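PDB 4WJ1: antigen MTB48, Mycobacterial protein from Mycobacterium smegmatis, which is exported through the ESX-1 type VII secretion system and probably takes part in DNA conjugation, at least in the recipient strain. Local coordinates for residues K57-A62 with I278-P283; A214-T219 with S273-I278. All coordinates share one frame; numbering follows the deposited sequence.

Contact 1. Residues K57-A62 with I278-P283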
ATOM      1  N   LYS A  57       1.231  -4.055   0.898  1.00 35.25           N
ATOM      2  CA  LYS A  57       2.404  -4.468   0.144  1.00 35.84           C
ATOM      3  C   LYS A  57       2.033  -5.475  -0.935  1.00 32.00           C
ATOM      4  O   LYS A  57       2.526  -5.382  -2.055  1.00 37.73           O
ATOM      5  CB  LYS A  57       3.477  -5.042   1.067  1.00 27.08           C
ATOM      6  CG  LYS A  57       4.138  -3.955   1.896  1.00 47.14           C
ATOM      7  CD  LYS A  57       5.299  -4.486   2.743  1.00 51.37           C
ATOM      8  CE  LYS A  57       5.850  -3.412   3.662  1.00 56.48           C
ATOM      9  NZ  LYS A  57       6.786  -3.984   4.692  1.00 68.41           N
ATOM     10  N   ALA A  58       1.160  -6.422  -0.600  1.00 31.16           N
ATOM     11  CA  ALA A  58       0.736  -7.434  -1.559  1.00 34.17           C
ATOM     12  C   ALA A  58      -0.072  -6.788  -2.687  1.00 36.64           C
ATOM     13  O   ALA A  58       0.054  -7.167  -3.846  1.00 39.74           O
ATOM     14  CB  ALA A  58      -0.070  -8.506  -0.877  1.00 27.27           C
ATOM     15  N   THR A  59      -0.877  -5.796  -2.327  1.00 31.56           N
ATOM     16  CA  THR A  59      -1.711  -5.071  -3.275  1.00 30.37           C
ATOM     17  C   THR A  59      -0.831  -4.281  -4.230  1.00 36.50           C
ATOM     18  O   THR A  59      -1.085  -4.245  -5.433  1.00 40.68           O
ATOM     19  CB  THR A  59      -2.694  -4.136  -2.536  1.00 33.06           C
ATOM     20  OG1 THR A  59      -3.585  -4.929  -1.740  1.00 34.57           O
ATOM     21  CG2 THR A  59      -3.505  -3.295  -3.502  1.00 32.27           C
ATOM     22  N   PHE A  60       0.224  -3.675  -3.692  1.00 32.26           N
ATOM     23  CA  PHE A  60       1.155  -2.904  -4.504  1.00 26.21           C
ATOM     24  C   PHE A  60       1.816  -3.825  -5.511  1.00 31.42           C
ATOM     25  O   PHE A  60       2.080  -3.427  -6.636  1.00 38.14           O
ATOM     26  CB  PHE A  60       2.224  -2.231  -3.638  1.00 30.47           C
ATOM     27  CG  PHE A  60       1.682  -1.247  -2.630  1.00 31.07           C
ATOM     28  CD1 PHE A  60       0.404  -0.728  -2.753  1.00 29.35           C
ATOM     29  CD2 PHE A  60       2.468  -0.833  -1.560  1.00 31.04           C
ATOM     30  CE1 PHE A  60      -0.093   0.180  -1.827  1.00 31.18           C
ATOM     31  CE2 PHE A  60       1.986   0.074  -0.632  1.00 27.89           C
ATOM     32  CZ  PHE A  60       0.705   0.582  -0.765  1.00 32.27           C
ATOM     33  N   ALA A  61       2.105  -5.057  -5.097  1.00 29.03           N
ATOM     34  CA  ALA A  61       2.731  -6.020  -6.004  1.00 34.18           C
ATOM     35  C   ALA A  61       1.775  -6.358  -7.159  1.00 35.80           C
ATOM     36  O   ALA A  61       2.217  -6.572  -8.288  1.00 30.49           O
ATOM     37  CB  ALA A  61       3.137  -7.282  -5.270  1.00 25.70           C
ATOM     38  N   ALA A  62       0.476  -6.425  -6.874  1.00 25.06           N
ATOM     39  CA  ALA A  62      -0.505  -6.646  -7.933  1.00 34.37           C
ATOM     40  C   ALA A  62      -0.492  -5.446  -8.876  1.00 35.59           C
ATOM     41  O   ALA A  62      -0.559  -5.603 -10.096  1.00 39.81           O
ATOM     42  CB  ALA A  62      -1.883  -6.867  -7.357  1.00 33.48           C
ATOM     43  N   ILE A 278      -7.415  -1.273   6.965  1.00 42.45           N
ATOM     44  CA  ILE A 278      -7.123  -0.656   5.685  1.00 43.82           C
ATOM     45  C   ILE A 278      -7.469  -1.682   4.630  1.00 51.79           C
ATOM     46  O   ILE A 278      -6.844  -2.744   4.570  1.00 58.02           O
ATOM     47  CB  ILE A 278      -5.638  -0.248   5.551  1.00 45.53           C
ATOM     48  CG1 ILE A 278      -5.186   0.579   6.757  1.00 43.11           C
ATOM     49  CG2 ILE A 278      -5.408   0.523   4.270  1.00 43.77           C
ATOM     50  CD1 ILE A 278      -5.883   1.915   6.860  1.00 43.41           C
ATOM     51  N   ARG A 279      -8.481  -1.395   3.821  1.00 48.17           N
ATOM     52  CA  ARG A 279      -8.856  -2.333   2.773  1.00 54.00           C
ATOM     53  C   ARG A 279      -8.670  -1.736   1.388  1.00 45.93           C
ATOM     54  O   ARG A 279      -9.596  -1.169   0.833  1.00 47.22           O
ATOM     55  CB  ARG A 279     -10.296  -2.790   2.965  1.00 61.91           C
ATOM     56  CG  ARG A 279     -10.396  -4.256   3.332  1.00 72.08           C
ATOM     57  CD  ARG A 279     -11.580  -4.514   4.239  1.00 81.28           C
ATOM     58  NE  ARG A 279     -12.109  -5.860   4.053  1.00 87.40           N
ATOM     59  CZ  ARG A 279     -13.203  -6.315   4.650  1.00 91.07           C
ATOM     60  NH1 ARG A 279     -13.876  -5.529   5.481  1.00 89.07           N
ATOM     61  NH2 ARG A 279     -13.615  -7.557   4.425  1.00 97.29           N
ATOM     62  N   PRO A 280      -7.452  -1.839   0.837  1.00 41.72           N
ATOM     63  CA  PRO A 280      -7.221  -1.248  -0.479  1.00 44.69           C
ATOM     64  C   PRO A 280      -7.840  -2.104  -1.579  1.00 46.91           C
ATOM     65  O   PRO A 280      -7.755  -3.336  -1.539  1.00 47.95           O
ATOM     66  CB  PRO A 280      -5.694  -1.231  -0.593  1.00 39.10           C
ATOM     67  CG  PRO A 280      -5.283  -2.456   0.187  1.00 38.64           C
ATOM     68  CD  PRO A 280      -6.244  -2.501   1.364  1.00 37.33           C
ATOM     69  N   GLY A 281      -8.456  -1.459  -2.557  1.00 37.34           N
ATOM     70  CA  GLY A 281      -8.971  -2.196  -3.690  1.00 37.12           C
ATOM     71  C   GLY A 281      -7.847  -2.652  -4.601  1.00 41.51           C
ATOM     72  O   GLY A 281      -6.808  -1.995  -4.709  1.00 42.66           O
ATOM     73  N   LYS A 282      -8.059  -3.789  -5.253  1.00 42.47           N
ATOM     74  CA  LYS A 282      -7.140  -4.289  -6.262  1.00 39.45           C
ATOM     75  C   LYS A 282      -6.928  -3.233  -7.346  1.00 40.80           C
ATOM     76  O   LYS A 282      -7.768  -2.346  -7.532  1.00 42.60           O
ATOM     77  CB  LYS A 282      -7.692  -5.579  -6.875  1.00 43.84           C
ATOM     78  CG  LYS A 282      -8.841  -5.323  -7.833  1.00 44.25           C
ATOM     79  CD  LYS A 282      -9.561  -6.595  -8.271  1.00 54.45           C
ATOM     80  CE  LYS A 282     -10.606  -6.276  -9.352  1.00 52.14           C
ATOM     81  NZ  LYS A 282     -10.001  -5.576 -10.555  1.00 47.51           N
ATOM     82  N   PRO A 283      -5.811  -3.323  -8.074  1.00 33.04           N
ATOM     83  CA  PRO A 283      -5.583  -2.409  -9.199  1.00 32.66           C
ATOM     84  C   PRO A 283      -6.463  -2.727 -10.413  1.00 34.69           C
ATOM     85  O   PRO A 283      -7.017  -3.821 -10.513  1.00 39.48           O
ATOM     86  CB  PRO A 283      -4.113  -2.639  -9.529  1.00 35.82           C
ATOM     87  CG  PRO A 283      -3.894  -4.066  -9.173  1.00 37.27           C
ATOM     88  CD  PRO A 283      -4.695  -4.264  -7.901  1.00 36.39           C
TER
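K57-A62 is a turn and a half of a longer helix, and I278-P283 runs along it in the same direction as an extended loop with no regular secondary structure. The two backbones come closest at T59 and K282, whose CA atoms are 6.2 Å apart, and stay near each other at A62 and P283. From P280 to P283 the torsions are those of a polyproline-II-like conformation, which turns both proline rings toward the helix. T59 crosses the first ring obliquely and meets it at the CG corner. T59 OG1, anti to the carbonyl carbon (chi1 -63°), lies 3.6 Å from P280 CG, but its polar bond goes back up the helix to K55 O. The methyl T59 CG2, anti to the backbone N, is 3.7 Å from G281 O. One turn on, P283 CD is 3.9 Å from A62 CB, while P283 CG reaches A62 C at 3.7 Å. This is van der Waals packing, and G281 O accepts its hydrogen bond from W202 NE1. The tail of the PPE-family region is thus laid on helix 40-96 of the PE-family region; W202 packs on T59 and M206 on P280, so the tail lies between helix 187-230 and helix 40-96.

Contact 2. Residues A214-T219 with S273-I278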
ATOM      1  N   ALA A 214      -0.534   5.348   8.121  1.00 29.98           N
ATOM      2  CA  ALA A 214       0.244   6.202   8.989  1.00 33.24           C
ATOM      3  C   ALA A 214      -0.638   6.860  10.052  1.00 37.14           C
ATOM      4  O   ALA A 214      -0.244   6.962  11.205  1.00 40.46           O
ATOM      5  CB  ALA A 214       0.994   7.252   8.171  1.00 29.62           C
ATOM      6  N   GLN A 215      -1.836   7.294   9.681  1.00 41.54           N
ATOM      7  CA  GLN A 215      -2.723   7.911  10.662  1.00 41.60           C
ATOM      8  C   GLN A 215      -3.116   6.887  11.719  1.00 40.58           C
ATOM      9  O   GLN A 215      -3.141   7.195  12.912  1.00 41.79           O
ATOM     10  CB  GLN A 215      -3.971   8.504  10.000  1.00 37.12           C
ATOM     11  CG  GLN A 215      -3.705   9.784   9.196  1.00 59.64           C
ATOM     12  CD  GLN A 215      -4.951  10.308   8.449  1.00 77.59           C
ATOM     13  OE1 GLN A 215      -5.744   9.533   7.890  1.00 75.03           O
ATOM     14  NE2 GLN A 215      -5.111  11.633   8.432  1.00 79.18           N
ATOM     15  N   GLU A 216      -3.406   5.665  11.282  1.00 29.53           N
ATOM     16  CA  GLU A 216      -3.746   4.599  12.210  1.00 33.97           C
ATOM     17  C   GLU A 216      -2.573   4.332  13.157  1.00 38.55           C
ATOM     18  O   GLU A 216      -2.761   4.200  14.364  1.00 38.15           O
ATOM     19  CB  GLU A 216      -4.143   3.331  11.455  1.00 41.25           C
ATOM     20  CG  GLU A 216      -5.410   3.472  10.583  1.00 49.08           C
ATOM     21  CD  GLU A 216      -6.577   4.108  11.339  1.00 66.11           C
ATOM     22  OE1 GLU A 216      -7.359   3.364  11.962  1.00 74.25           O
ATOM     23  OE2 GLU A 216      -6.718   5.352  11.315  1.00 71.39           O
ATOM     24  N   ALA A 217      -1.362   4.281  12.611  1.00 35.22           N
ATOM     25  CA  ALA A 217      -0.169   4.066  13.424  1.00 34.22           C
ATOM     26  C   ALA A 217       0.044   5.240  14.384  1.00 37.39           C
ATOM     27  O   ALA A 217       0.397   5.044  15.547  1.00 36.36           O
ATOM     28  CB  ALA A 217       1.066   3.863  12.535  1.00 27.23           C
ATOM     29  N   THR A 218      -0.174   6.455  13.888  1.00 32.02           N
ATOM     30  CA  THR A 218      -0.094   7.646  14.720  1.00 28.80           C
ATOM     31  C   THR A 218      -1.064   7.548  15.887  1.00 32.55           C
ATOM     32  O   THR A 218      -0.733   7.853  17.030  1.00 38.38           O
ATOM     33  CB  THR A 218      -0.405   8.909  13.912  1.00 29.53           C
ATOM     34  OG1 THR A 218       0.669   9.167  12.998  1.00 34.05           O
ATOM     35  CG2 THR A 218      -0.590  10.108  14.837  1.00 29.11           C
ATOM     36  N   THR A 219      -2.273   7.112  15.589  1.00 36.33           N
ATOM     37  CA  THR A 219      -3.286   6.941  16.614  1.00 38.60           C
ATOM     38  C   THR A 219      -2.793   5.983  17.694  1.00 41.32           C
ATOM     39  O   THR A 219      -2.964   6.232  18.883  1.00 45.81           O
ATOM     40  CB  THR A 219      -4.586   6.451  15.980  1.00 33.69           C
ATOM     41  OG1 THR A 219      -5.158   7.544  15.257  1.00 39.11           O
ATOM     42  CG2 THR A 219      -5.576   5.983  17.033  1.00 33.62           C
ATOM     43  N   SER A 273      -6.514   3.478  21.314  1.00 45.05           N
ATOM     44  CA  SER A 273      -5.669   2.881  20.290  1.00 43.94           C
ATOM     45  C   SER A 273      -6.472   2.076  19.283  1.00 48.32           C
ATOM     46  O   SER A 273      -5.890   1.377  18.463  1.00 48.33           O
ATOM     47  CB  SER A 273      -4.600   1.985  20.921  1.00 41.57           C
ATOM     48  OG  SER A 273      -5.185   0.821  21.484  1.00 46.90           O
ATOM     49  N   GLN A 274      -7.799   2.152  19.353  1.00 51.50           N
ATOM     50  CA  GLN A 274      -8.644   1.474  18.370  1.00 50.37           C
ATOM     51  C   GLN A 274      -8.374   2.020  16.981  1.00 54.83           C
ATOM     52  O   GLN A 274      -8.391   3.230  16.770  1.00 60.65           O
ATOM     53  CB  GLN A 274     -10.126   1.641  18.696  1.00 47.99           C
ATOM     54  CG  GLN A 274     -10.656   0.684  19.738  1.00 52.69           C
ATOM     55  CD  GLN A 274     -12.104   0.967  20.073  1.00 66.92           C
ATOM     56  OE1 GLN A 274     -12.406   1.527  21.128  1.00 73.08           O
ATOM     57  NE2 GLN A 274     -13.014   0.586  19.171  1.00 70.30           N
ATOM     58  N   ILE A 275      -8.125   1.124  16.036  1.00 53.93           N
ATOM     59  CA  ILE A 275      -7.832   1.517  14.665  1.00 49.56           C
ATOM     60  C   ILE A 275      -8.738   0.783  13.693  1.00 47.52           C
ATOM     61  O   ILE A 275      -9.340  -0.236  14.040  1.00 51.04           O
ATOM     62  CB  ILE A 275      -6.387   1.217  14.305  1.00 44.20           C
ATOM     63  CG1 ILE A 275      -6.136  -0.282  14.458  1.00 43.59           C
ATOM     64  CG2 ILE A 275      -5.453   2.006  15.185  1.00 39.82           C
ATOM     65  CD1 ILE A 275      -4.772  -0.697  14.025  1.00 43.99           C
ATOM     66  N   GLN A 276      -8.840   1.293  12.472  1.00 48.26           N
ATOM     67  CA  GLN A 276      -9.688   0.641  11.487  1.00 53.01           C
ATOM     68  C   GLN A 276      -8.857  -0.049  10.410  1.00 47.84           C
ATOM     69  O   GLN A 276      -7.744   0.381  10.085  1.00 51.69           O
ATOM     70  CB  GLN A 276     -10.664   1.634  10.857  1.00 66.52           C
ATOM     71  CG  GLN A 276     -10.219   3.087  10.864  1.00 77.84           C
ATOM     72  CD  GLN A 276     -11.324   4.031  10.392  1.00 92.69           C
ATOM     73  OE1 GLN A 276     -12.367   4.159  11.043  1.00 98.72           O
ATOM     74  NE2 GLN A 276     -11.103   4.688   9.249  1.00 89.06           N
ATOM     75  N   GLU A 277      -9.407  -1.142   9.891  1.00 48.46           N
ATOM     76  CA  GLU A 277      -8.783  -1.937   8.845  1.00 43.24           C
ATOM     77  C   GLU A 277      -8.575  -1.108   7.584  1.00 44.03           C
ATOM     78  O   GLU A 277      -9.432  -0.318   7.202  1.00 44.35           O
ATOM     79  CB  GLU A 277      -9.641  -3.171   8.535  1.00 46.33           C
ATOM     80  CG  GLU A 277      -8.997  -4.155   7.568  1.00 53.51           C
ATOM     81  CD  GLU A 277      -9.894  -5.338   7.232  1.00 60.18           C
ATOM     82  OE1 GLU A 277     -10.984  -5.469   7.841  1.00 61.84           O
ATOM     83  OE2 GLU A 277      -9.506  -6.132   6.346  1.00 64.59           O
ATOM     84  N   ILE A 278      -7.415  -1.273   6.965  1.00 42.45           N
ATOM     85  CA  ILE A 278      -7.123  -0.656   5.685  1.00 43.82           C
ATOM     86  C   ILE A 278      -7.469  -1.682   4.630  1.00 51.79           C
ATOM     87  O   ILE A 278      -6.844  -2.744   4.570  1.00 58.02           O
ATOM     88  CB  ILE A 278      -5.638  -0.248   5.551  1.00 45.53           C
ATOM     89  CG1 ILE A 278      -5.186   0.579   6.757  1.00 43.11           C
ATOM     90  CG2 ILE A 278      -5.408   0.523   4.270  1.00 43.77           C
ATOM     91  CD1 ILE A 278      -5.883   1.915   6.860  1.00 43.41           C
TER
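E216 holds the tight end of this contact, where the loop S273-I278 passes antiparallel to the helical segment A214-T219, joining the tail to helix 187-230 within the PPE-family region. Its CG leaves anti to the carbonyl carbon and the chain then bends at chi2 (-49°), bringing the carboxylate up against the loop backbone. E216 OE1 takes a short, almost straight hydrogen bond from Q276 N, 2.6 Å at 172°, the donor arriving nearly along the C-O axis. The same oxygen is crowded by carbon: Q276 CG is 3.1 Å from E216 OE1, and I275 CB is 3.3 Å from it. Q276 crosses the glutamate at about a right angle, with chi1 (26°) far from staggered, which may reflect local strain. I275 CG2 rests 3.6 Å from E216 O on the helix backbone, and at the other end I278 CD1 lies 4.1 Å from E216 CG. Toward S273 the fit slackens. T219 turns OG1 back onto Q215 O and offers only its methyl, T219 CG2, 3.9 Å from Q274 O, while Q274, exposed, directs its CB away from the helix. The main-chain donor means the bond would hold the path of the loop, and its shortness is consistent with an ionised carboxylate.

In the fold
Both contacts fasten the chain that follows helix 248-272 to the helical bundle, and they share I278, with contact 2 nested inside the loop that contact 1 closes. Their centres are about 17 Å apart, so the tail is held at successive points along the long axis. Helices 40-96 and 187-230 border both. Both segments of contact 2 lie in the PPE-family region; it is partly open to solvent and relies on a carboxylate-to-backbone bond. Contact 1, nearer the middle of the chain and mostly buried, brings the tail onto the PE-family region and uses proline rings against small side chains. Polar fixing thus gives way to apolar packing as the tail moves inward.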